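Local coordinates for protein uncharacterized HTH-type transcriptional regulator YydK (Bacillus subtilis subsp. subtilis, PDB 3BWG) that probably binds DNA through a GntR-type winged helix-turn-helix domain and acts as a transcription factor, its UTRA domain being of a family that senses small effectors, at residues L115-R128 with Y139-L152. Residues are numbered along the deposited sequence; the frame is centred on the assembly and turned at random.
Sequences LNIGMDEDIYYVKR and YEESYYTKSIVTYL. With EDO (1,2-ethanediol), chain H.
Arg128 and Glu140 face each other across two antiparallel strands, as a hydrogen-bonded pair, in a contact where charge, backbone and aromatic interactions each have their own place. Their side chains form a salt bridge in which NE and NH2 of Arg128 both give a hydrogen to the one oxygen, Glu140 OE2, NE at 2.9 Å from above the carboxylate plane and NH2 at 3.2 Å on the syn side, while the oxygen lies close to the guanidinium plane. The remaining nitrogen, NH1, bonds to the carbonyls of Val157 and His159, so the buried charged group is gripped on two fronts. Replacing Arg128 with an alanine would probably strip the buried Glu140 carboxylate of its charged mate and take away the bonds that NH1 gives to Val157 O and His159 O.

Between the backbones, Tyr124 with Tyr144 and Val126 with Ser142 are likewise hydrogen-bonded pairs, the straightest bond running from Val126 N to Ser142 O (2.9 Å, 173°). Strands 123-132 and 135-145 thus form a beta hairpin within the UTRA domain's antiparallel sheet, flanked by strands 95-105 and 215-224. Past the hairpin's paired part, Lys146 N still reaches Asp122 O, and a water links Leu115 O to Thr145 OG1.

On the face carrying Tyr125, Tyr143 and Glu141, Tyr125 OH donates a very short bond to Glu141 OE1 (2.5 Å), the ring and carboxylate planes being perpendicular. With CG opposite its backbone N (chi1 169°), the Tyr125 side chain runs beside that of Tyr143, their ring planes 57° apart and CD1 of Tyr125 3.7 Å from Tyr143 CE1. Ethanediol, probably from the crystallisation liquor, donates to Glu141 OE2.

The opposite face holds Tyr124: Leu152 CB lies over one face of its ring, 4.0 Å from the centroid, in a CH-pi contact, while Val149 O lies at the ring edge, 3.4 Å from CE1 of Tyr124.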
ATOM      1  N   LEU B 115       0.162  -3.923  20.647  1.00 39.87           N
ATOM      2  CA  LEU B 115      -0.410  -5.263  20.745  1.00 39.74           C
ATOM      3  C   LEU B 115      -1.736  -5.315  21.497  1.00 40.56           C
ATOM      4  O   LEU B 115      -2.358  -6.363  21.579  1.00 41.87           O
ATOM      5  CB  LEU B 115       0.599  -6.202  21.409  1.00 38.92           C
ATOM      6  CG  LEU B 115       1.843  -6.479  20.568  1.00 38.60           C
ATOM      7  CD1 LEU B 115       2.815  -7.280  21.423  1.00 38.63           C
ATOM      8  CD2 LEU B 115       1.469  -7.217  19.220  1.00 37.20           C
ATOM      9  N   ASN B 116      -2.152  -4.191  22.080  1.00 42.89           N
ATOM     10  CA  ASN B 116      -3.342  -4.151  22.923  1.00 43.79           C
ATOM     11  C   ASN B 116      -3.284  -5.050  24.115  1.00 41.50           C
ATOM     12  O   ASN B 116      -4.275  -5.718  24.400  1.00 40.36           O
ATOM     13  CB  ASN B 116      -4.569  -4.649  22.139  1.00 47.55           C
ATOM     14  CG  ASN B 116      -5.425  -3.561  21.692  1.00 50.72           C
ATOM     15  OD1 ASN B 116      -5.057  -2.783  20.791  1.00 52.81           O
ATOM     16  ND2 ASN B 116      -6.591  -3.434  22.345  1.00 53.40           N
ATOM     17  N   ILE B 117      -2.154  -5.127  24.789  1.00 40.18           N
ATOM     18  CA  ILE B 117      -2.062  -6.019  25.945  1.00 39.53           C
ATOM     19  C   ILE B 117      -1.709  -5.294  27.238  1.00 40.84           C
ATOM     20  O   ILE B 117      -1.274  -4.131  27.236  1.00 39.05           O
ATOM     21  CB  ILE B 117      -1.068  -7.165  25.712  1.00 39.52           C
ATOM     22  CG1 ILE B 117       0.301  -6.625  25.245  1.00 38.33           C
ATOM     23  CG2 ILE B 117      -1.693  -8.191  24.762  1.00 39.81           C
ATOM     24  CD1 ILE B 117       1.361  -7.723  25.084  1.00 37.85           C
ATOM     25  N   GLY B 118      -1.915  -5.986  28.351  1.00 42.03           N
ATOM     26  CA  GLY B 118      -1.429  -5.485  29.637  1.00 43.38           C
ATOM     27  C   GLY B 118       0.093  -5.585  29.609  1.00 44.24           C
ATOM     28  O   GLY B 118       0.670  -6.426  28.872  1.00 43.61           O
HETATM   29  N   MSE B 119       0.753  -4.743  30.400  1.00 44.06           N
HETATM   30  CA  MSE B 119       2.219  -4.786  30.463  1.00 45.48           C
HETATM   31  C   MSE B 119       2.796  -5.989  31.218  1.00 45.67           C
HETATM   32  O   MSE B 119       4.006  -6.276  31.129  1.00 44.96           O
HETATM   33  CB  MSE B 119       2.776  -3.460  30.968  1.00 44.42           C
HETATM   34  CG  MSE B 119       2.709  -2.385  29.892  1.00 44.02           C
HETATM   35 SE   MSE B 119       2.995  -0.711  30.711  0.85 46.52          SE
HETATM   36  CE  MSE B 119       4.797  -1.127  31.433  1.00 44.40           C
ATOM     37  N   ASP B 120       1.931  -6.713  31.926  1.00 45.93           N
ATOM     38  CA  ASP B 120       2.387  -7.935  32.579  1.00 46.53           C
ATOM     39  C   ASP B 120       2.174  -9.185  31.722  1.00 45.53           C
ATOM     40  O   ASP B 120       2.445 -10.299  32.185  1.00 45.31           O
ATOM     41  CB  ASP B 120       1.772  -8.100  33.984  1.00 49.06           C
ATOM     42  CG  ASP B 120       2.691  -8.889  34.942  1.00 51.73           C
ATOM     43  OD1 ASP B 120       3.915  -8.994  34.692  1.00 52.03           O
ATOM     44  OD2 ASP B 120       2.193  -9.403  35.965  1.00 53.76           O
ATOM     45  N   GLU B 121       1.702  -9.002  30.486  1.00 43.38           N
ATOM     46  CA  GLU B 121       1.532 -10.124  29.568  1.00 44.11           C
ATOM     47  C   GLU B 121       2.869 -10.420  28.850  1.00 43.83           C
ATOM     48  O   GLU B 121       3.515  -9.500  28.319  1.00 43.82           O
ATOM     49  CB  GLU B 121       0.407  -9.836  28.559  1.00 43.66           C
ATOM     50  CG  GLU B 121      -1.012  -9.705  29.146  1.00 43.88           C
ATOM     51  CD  GLU B 121      -2.114  -9.703  28.056  1.00 44.61           C
ATOM     52  OE1 GLU B 121      -2.208 -10.684  27.260  1.00 45.06           O
ATOM     53  OE2 GLU B 121      -2.878  -8.704  27.987  1.00 44.76           O
ATOM     54  N   ASP B 122       3.305 -11.677  28.869  1.00 41.25           N
ATOM     55  CA  ASP B 122       4.566 -12.055  28.205  1.00 40.87           C
ATOM     56  C   ASP B 122       4.535 -11.833  26.684  1.00 39.73           C
ATOM     57  O   ASP B 122       3.519 -12.088  26.019  1.00 40.01           O
ATOM     58  CB  ASP B 122       4.867 -13.534  28.439  1.00 42.07           C
ATOM     59  CG  ASP B 122       5.279 -13.839  29.857  1.00 41.83           C
ATOM     60  OD1 ASP B 122       5.613 -12.899  30.606  1.00 41.88           O
ATOM     61  OD2 ASP B 122       5.295 -15.035  30.217  1.00 42.24           O
ATOM     62  N   ILE B 123       5.628 -11.335  26.132  1.00 38.05           N
ATOM     63  CA  ILE B 123       5.774 -11.315  24.679  1.00 38.60           C
ATOM     64  C   ILE B 123       7.034 -12.104  24.339  1.00 39.57           C
ATOM     65  O   ILE B 123       7.906 -12.217  25.216  1.00 39.12           O
ATOM     66  CB  ILE B 123       5.778  -9.866  24.074  1.00 37.81           C
ATOM     67  CG1 ILE B 123       6.825  -8.928  24.706  1.00 37.84           C
ATOM     68  CG2 ILE B 123       4.395  -9.223  24.267  1.00 37.74           C
ATOM     69  CD1 ILE B 123       8.174  -8.827  23.978  1.00 40.65           C
ATOM     70  N   TYR B 124       7.101 -12.681  23.126  1.00 38.30           N
ATOM     71  CA  TYR B 124       8.387 -13.042  22.511  1.00 39.16           C
ATOM     72  C   TYR B 124       9.021 -11.821  21.890  1.00 40.25           C
ATOM     73  O   TYR B 124       8.360 -11.111  21.130  1.00 39.72           O
ATOM     74  CB  TYR B 124       8.232 -14.053  21.392  1.00 39.68           C
ATOM     75  CG  TYR B 124       8.229 -15.437  21.896  1.00 39.80           C
ATOM     76  CD1 TYR B 124       7.036 -16.161  21.994  1.00 39.46           C
ATOM     77  CD2 TYR B 124       9.401 -16.010  22.343  1.00 38.38           C
ATOM     78  CE1 TYR B 124       7.034 -17.451  22.485  1.00 39.42           C
ATOM     79  CE2 TYR B 124       9.419 -17.303  22.869  1.00 39.14           C
ATOM     80  CZ  TYR B 124       8.247 -18.018  22.926  1.00 40.02           C
ATOM     81  OH  TYR B 124       8.280 -19.291  23.439  1.00 40.94           O
ATOM     82  N   TYR B 125      10.304 -11.594  22.178  1.00 39.49           N
ATOM     83  CA  TYR B 125      10.990 -10.449  21.610  1.00 40.90           C
ATOM     84  C   TYR B 125      12.011 -10.917  20.618  1.00 41.40           C
ATOM     85  O   TYR B 125      12.817 -11.779  20.934  1.00 40.92           O
ATOM     86  CB  TYR B 125      11.685  -9.652  22.721  1.00 40.54           C
ATOM     87  CG  TYR B 125      12.652  -8.595  22.240  1.00 41.15           C
ATOM     88  CD1 TYR B 125      12.178  -7.363  21.787  1.00 41.52           C
ATOM     89  CD2 TYR B 125      14.047  -8.806  22.271  1.00 41.23           C
ATOM     90  CE1 TYR B 125      13.035  -6.398  21.349  1.00 41.58           C
ATOM     91  CE2 TYR B 125      14.928  -7.811  21.846  1.00 40.73           C
ATOM     92  CZ  TYR B 125      14.398  -6.613  21.374  1.00 41.21           C
ATOM     93  OH  TYR B 125      15.192  -5.575  20.943  1.00 40.70           O
ATOM     94  N   VAL B 126      12.010 -10.336  19.425  1.00 41.15           N
ATOM     95  CA  VAL B 126      13.053 -10.685  18.472  1.00 41.57           C
ATOM     96  C   VAL B 126      13.809  -9.492  17.913  1.00 41.56           C
ATOM     97  O   VAL B 126      13.228  -8.432  17.654  1.00 41.84           O
ATOM     98  CB  VAL B 126      12.628 -11.792  17.408  1.00 43.51           C
ATOM     99  CG1 VAL B 126      11.241 -12.328  17.646  1.00 41.55           C
ATOM    100  CG2 VAL B 126      12.946 -11.418  15.951  1.00 43.16           C
ATOM    101  N   LYS B 127      15.126  -9.629  17.851  1.00 38.94           N
ATOM    102  CA  LYS B 127      15.972  -8.597  17.315  1.00 38.78           C
ATOM    103  C   LYS B 127      16.812  -9.307  16.239  1.00 39.10           C
ATOM    104  O   LYS B 127      17.480 -10.316  16.537  1.00 37.52           O
ATOM    105  CB  LYS B 127      16.853  -8.013  18.418  1.00 38.34           C
ATOM    106  CG  LYS B 127      17.750  -6.877  17.914  1.00 41.60           C
ATOM    107  CD  LYS B 127      18.892  -6.485  18.873  1.00 42.50           C
ATOM    108  CE  LYS B 127      18.372  -5.542  19.958  1.00 44.48           C
ATOM    109  NZ  LYS B 127      19.533  -5.161  20.844  1.00 46.38           N
ATOM    110  N   ARG B 128      16.741  -8.827  14.993  1.00 37.07           N
ATOM    111  CA  ARG B 128      17.454  -9.491  13.914  1.00 37.67           C
ATOM    112  C   ARG B 128      17.843  -8.547  12.779  1.00 38.16           C
ATOM    113  O   ARG B 128      17.190  -7.508  12.524  1.00 37.51           O
ATOM    114  CB  ARG B 128      16.675 -10.728  13.412  1.00 39.54           C
ATOM    115  CG  ARG B 128      15.469 -10.467  12.536  1.00 39.55           C
ATOM    116  CD  ARG B 128      14.667 -11.725  12.273  1.00 40.07           C
ATOM    117  NE  ARG B 128      13.388 -11.334  11.681  1.00 41.76           N
ATOM    118  CZ  ARG B 128      12.585 -12.117  10.971  1.00 42.67           C
ATOM    119  NH1 ARG B 128      12.898 -13.389  10.747  1.00 41.92           N
ATOM    120  NH2 ARG B 128      11.460 -11.608  10.488  1.00 43.16           N
ATOM    121  N   TYR B 139      17.154  -3.943   9.843  1.00 36.89           N
ATOM    122  CA  TYR B 139      17.403  -4.206  11.212  1.00 38.38           C
ATOM    123  C   TYR B 139      15.991  -4.117  11.804  1.00 39.70           C
ATOM    124  O   TYR B 139      15.281  -3.126  11.583  1.00 39.12           O
ATOM    125  CB  TYR B 139      18.340  -3.105  11.781  1.00 40.03           C
ATOM    126  CG  TYR B 139      18.362  -3.053  13.298  1.00 40.49           C
ATOM    127  CD1 TYR B 139      18.737  -4.180  14.043  1.00 40.77           C
ATOM    128  CD2 TYR B 139      17.995  -1.906  13.986  1.00 40.16           C
ATOM    129  CE1 TYR B 139      18.715  -4.175  15.429  1.00 40.19           C
ATOM    130  CE2 TYR B 139      17.992  -1.874  15.391  1.00 40.42           C
ATOM    131  CZ  TYR B 139      18.364  -3.024  16.106  1.00 41.31           C
ATOM    132  OH  TYR B 139      18.379  -3.038  17.497  1.00 41.86           O
ATOM    133  N   GLU B 140      15.588  -5.159  12.531  1.00 39.07           N
ATOM    134  CA  GLU B 140      14.248  -5.252  13.052  1.00 40.66           C
ATOM    135  C   GLU B 140      14.138  -5.617  14.537  1.00 41.02           C
ATOM    136  O   GLU B 140      14.885  -6.419  15.066  1.00 40.67           O
ATOM    137  CB  GLU B 140      13.443  -6.239  12.195  1.00 42.01           C
ATOM    138  CG  GLU B 140      12.335  -7.031  12.924  1.00 44.67           C
ATOM    139  CD  GLU B 140      11.759  -8.175  12.089  1.00 45.27           C
ATOM    140  OE1 GLU B 140      10.629  -8.586  12.336  1.00 47.92           O
ATOM    141  OE2 GLU B 140      12.417  -8.644  11.151  1.00 48.99           O
ATOM    142  N   GLU B 141      13.140  -5.053  15.198  1.00 41.10           N
ATOM    143  CA  GLU B 141      12.743  -5.527  16.496  1.00 40.12           C
ATOM    144  C   GLU B 141      11.286  -5.850  16.329  1.00 39.89           C
ATOM    145  O   GLU B 141      10.513  -5.024  15.789  1.00 37.71           O
ATOM    146  CB  GLU B 141      12.892  -4.421  17.547  1.00 41.18           C
ATOM    147  CG  GLU B 141      14.316  -4.151  18.016  1.00 42.07           C
ATOM    148  CD  GLU B 141      14.363  -3.028  19.071  1.00 42.77           C
ATOM    149  OE1 GLU B 141      14.430  -3.320  20.295  1.00 42.06           O
ATOM    150  OE2 GLU B 141      14.310  -1.847  18.662  1.00 44.24           O
ATOM    151  N   SER B 142      10.891  -7.052  16.756  1.00 39.76           N
ATOM    152  CA  SER B 142       9.478  -7.367  16.804  1.00 41.27           C
ATOM    153  C   SER B 142       9.031  -7.996  18.107  1.00 40.97           C
ATOM    154  O   SER B 142       9.829  -8.545  18.869  1.00 40.25           O
ATOM    155  CB  SER B 142       9.042  -8.186  15.605  1.00 41.28           C
ATOM    156  OG  SER B 142      10.028  -9.121  15.297  1.00 48.25           O
ATOM    157  N   TYR B 143       7.735  -7.880  18.363  1.00 40.39           N
ATOM    158  CA  TYR B 143       7.169  -8.306  19.617  1.00 39.87           C
ATOM    159  C   TYR B 143       5.925  -9.093  19.334  1.00 38.87           C
ATOM    160  O   TYR B 143       5.019  -8.595  18.722  1.00 38.31           O
ATOM    161  CB  TYR B 143       6.782  -7.084  20.453  1.00 40.28           C
ATOM    162  CG  TYR B 143       7.845  -6.016  20.586  1.00 40.52           C
ATOM    163  CD1 TYR B 143       8.575  -5.879  21.768  1.00 39.92           C
ATOM    164  CD2 TYR B 143       8.074  -5.107  19.555  1.00 40.16           C
ATOM    165  CE1 TYR B 143       9.519  -4.858  21.910  1.00 41.33           C
ATOM    166  CE2 TYR B 143       9.015  -4.113  19.673  1.00 41.89           C
ATOM    167  CZ  TYR B 143       9.741  -3.990  20.845  1.00 41.15           C
ATOM    168  OH  TYR B 143      10.675  -2.989  20.953  1.00 42.11           O
ATOM    169  N   TYR B 144       5.858 -10.303  19.859  1.00 40.50           N
ATOM    170  CA  TYR B 144       4.728 -11.202  19.611  1.00 40.37           C
ATOM    171  C   TYR B 144       4.053 -11.543  20.893  1.00 39.01           C
ATOM    172  O   TYR B 144       4.713 -11.969  21.815  1.00 39.51           O
ATOM    173  CB  TYR B 144       5.238 -12.503  18.980  1.00 40.70           C
ATOM    174  CG  TYR B 144       5.918 -12.255  17.682  1.00 41.07           C
ATOM    175  CD1 TYR B 144       5.258 -12.466  16.455  1.00 40.33           C
ATOM    176  CD2 TYR B 144       7.217 -11.797  17.665  1.00 41.38           C
ATOM    177  CE1 TYR B 144       5.917 -12.207  15.252  1.00 42.50           C
ATOM    178  CE2 TYR B 144       7.873 -11.541  16.500  1.00 42.49           C
ATOM    179  CZ  TYR B 144       7.233 -11.744  15.308  1.00 42.45           C
ATOM    180  OH  TYR B 144       7.961 -11.457  14.185  1.00 46.19           O
ATOM    181  N   THR B 145       2.734 -11.400  20.934  1.00 38.84           N
ATOM    182  CA  THR B 145       1.937 -11.785  22.124  1.00 39.21           C
ATOM    183  C   THR B 145       2.083 -13.264  22.352  1.00 37.70           C
ATOM    184  O   THR B 145       1.703 -14.024  21.509  1.00 40.53           O
ATOM    185  CB  THR B 145       0.450 -11.416  21.962  1.00 37.69           C
ATOM    186  OG1 THR B 145       0.349 -10.017  21.641  1.00 39.07           O
ATOM    187  CG2 THR B 145      -0.324 -11.672  23.264  1.00 38.20           C
ATOM    188  N   LYS B 146       2.669 -13.658  23.475  1.00 38.45           N
ATOM    189  CA  LYS B 146       3.018 -15.056  23.752  1.00 39.04           C
ATOM    190  C   LYS B 146       1.804 -16.007  23.917  1.00 40.65           C
ATOM    191  O   LYS B 146       1.869 -17.181  23.559  1.00 41.68           O
ATOM    192  CB  LYS B 146       3.958 -15.135  24.974  1.00 37.66           C
ATOM    193  CG  LYS B 146       4.618 -16.480  25.098  1.00 38.22           C
ATOM    194  CD  LYS B 146       5.773 -16.497  26.016  1.00 37.24           C
ATOM    195  CE  LYS B 146       6.206 -17.918  26.289  1.00 39.61           C
ATOM    196  NZ  LYS B 146       5.214 -18.686  27.125  1.00 39.48           N
ATOM    197  N   SER B 147       0.682 -15.496  24.424  1.00 40.33           N
ATOM    198  CA  SER B 147      -0.491 -16.346  24.598  1.00 40.34           C
ATOM    199  C   SER B 147      -1.137 -16.624  23.237  1.00 40.77           C
ATOM    200  O   SER B 147      -1.935 -17.537  23.102  1.00 41.26           O
ATOM    201  CB  SER B 147      -1.473 -15.730  25.582  1.00 39.57           C
ATOM    202  OG  SER B 147      -1.925 -14.474  25.128  1.00 39.01           O
ATOM    203  N   ILE B 148      -0.750 -15.841  22.227  1.00 40.60           N
ATOM    204  CA  ILE B 148      -1.113 -16.126  20.827  1.00 39.46           C
ATOM    205  C   ILE B 148      -0.008 -16.962  20.117  1.00 39.07           C
ATOM    206  O   ILE B 148      -0.264 -18.040  19.622  1.00 39.22           O
ATOM    207  CB  ILE B 148      -1.389 -14.824  20.035  1.00 37.99           C
ATOM    208  CG1 ILE B 148      -2.514 -14.025  20.738  1.00 38.01           C
ATOM    209  CG2 ILE B 148      -1.742 -15.196  18.547  1.00 37.16           C
ATOM    210  CD1 ILE B 148      -2.904 -12.688  20.068  1.00 36.13           C
ATOM    211  N   VAL B 149       1.212 -16.435  20.064  1.00 39.44           N
ATOM    212  CA  VAL B 149       2.345 -17.120  19.396  1.00 38.93           C
ATOM    213  C   VAL B 149       3.085 -17.846  20.493  1.00 38.60           C
ATOM    214  O   VAL B 149       3.923 -17.267  21.204  1.00 39.80           O
ATOM    215  CB  VAL B 149       3.262 -16.107  18.708  1.00 37.94           C
ATOM    216  CG1 VAL B 149       4.382 -16.824  18.004  1.00 37.81           C
ATOM    217  CG2 VAL B 149       2.436 -15.189  17.748  1.00 38.52           C
ATOM    218  N   THR B 150       2.709 -19.090  20.694  1.00 39.24           N
ATOM    219  CA  THR B 150       2.923 -19.681  22.006  1.00 40.75           C
ATOM    220  C   THR B 150       4.358 -20.153  22.214  1.00 40.67           C
ATOM    221  O   THR B 150       4.810 -20.249  23.360  1.00 40.90           O
ATOM    222  CB  THR B 150       1.934 -20.817  22.307  1.00 39.86           C
ATOM    223  OG1 THR B 150       1.814 -21.637  21.145  1.00 39.88           O
ATOM    224  CG2 THR B 150       0.551 -20.254  22.726  1.00 39.04           C
ATOM    225  N   TYR B 151       5.034 -20.477  21.111  1.00 40.79           N
ATOM    226  CA  TYR B 151       6.446 -20.844  21.138  1.00 41.31           C
ATOM    227  C   TYR B 151       7.172 -20.381  19.870  1.00 42.66           C
ATOM    228  O   TYR B 151       6.625 -20.437  18.766  1.00 43.57           O
ATOM    229  CB  TYR B 151       6.614 -22.354  21.337  1.00 42.13           C
ATOM    230  CG  TYR B 151       8.066 -22.781  21.524  1.00 42.02           C
ATOM    231  CD1 TYR B 151       8.759 -22.519  22.730  1.00 41.67           C
ATOM    232  CD2 TYR B 151       8.759 -23.412  20.488  1.00 40.99           C
ATOM    233  CE1 TYR B 151      10.106 -22.915  22.886  1.00 41.98           C
ATOM    234  CE2 TYR B 151      10.077 -23.825  20.631  1.00 40.28           C
ATOM    235  CZ  TYR B 151      10.750 -23.568  21.807  1.00 41.96           C
ATOM    236  OH  TYR B 151      12.061 -23.979  21.914  1.00 41.75           O
ATOM    237  N   LEU B 152       8.403 -19.887  20.059  1.00 42.64           N
ATOM    238  CA  LEU B 152       9.293 -19.517  18.972  1.00 41.13           C
ATOM    239  C   LEU B 152      10.675 -20.081  19.269  1.00 39.97           C
ATOM    240  O   LEU B 152      11.072 -20.233  20.432  1.00 40.63           O
ATOM    241  CB  LEU B 152       9.367 -17.972  18.800  1.00 41.75           C
ATOM    242  CG  LEU B 152       8.136 -17.247  18.213  1.00 41.29           C
ATOM    243  CD1 LEU B 152       8.275 -15.663  18.220  1.00 40.20           C
ATOM    244  CD2 LEU B 152       7.844 -17.792  16.818  1.00 41.44           C
TER
HETATM  245  C1  EDO H 237      14.207  -0.781  14.054  1.00 39.39           C
HETATM  246  O1  EDO H 237      15.068   0.331  13.835  1.00 43.20           O
HETATM  247  C2  EDO H 237      14.605  -1.408  15.368  1.00 39.66           C
HETATM  248  O2  EDO H 237      14.135  -0.537  16.406  1.00 39.49           O
HETATM  249  O   HOH W   1      -2.230  -9.231  21.324  1.00 29.89           O
HETATM  250  O   HOH W   2      -0.987 -12.822  27.200  1.00 36.52           O
HETATM  251  O   HOH W   3       1.348 -13.718  26.815  1.00 34.38           O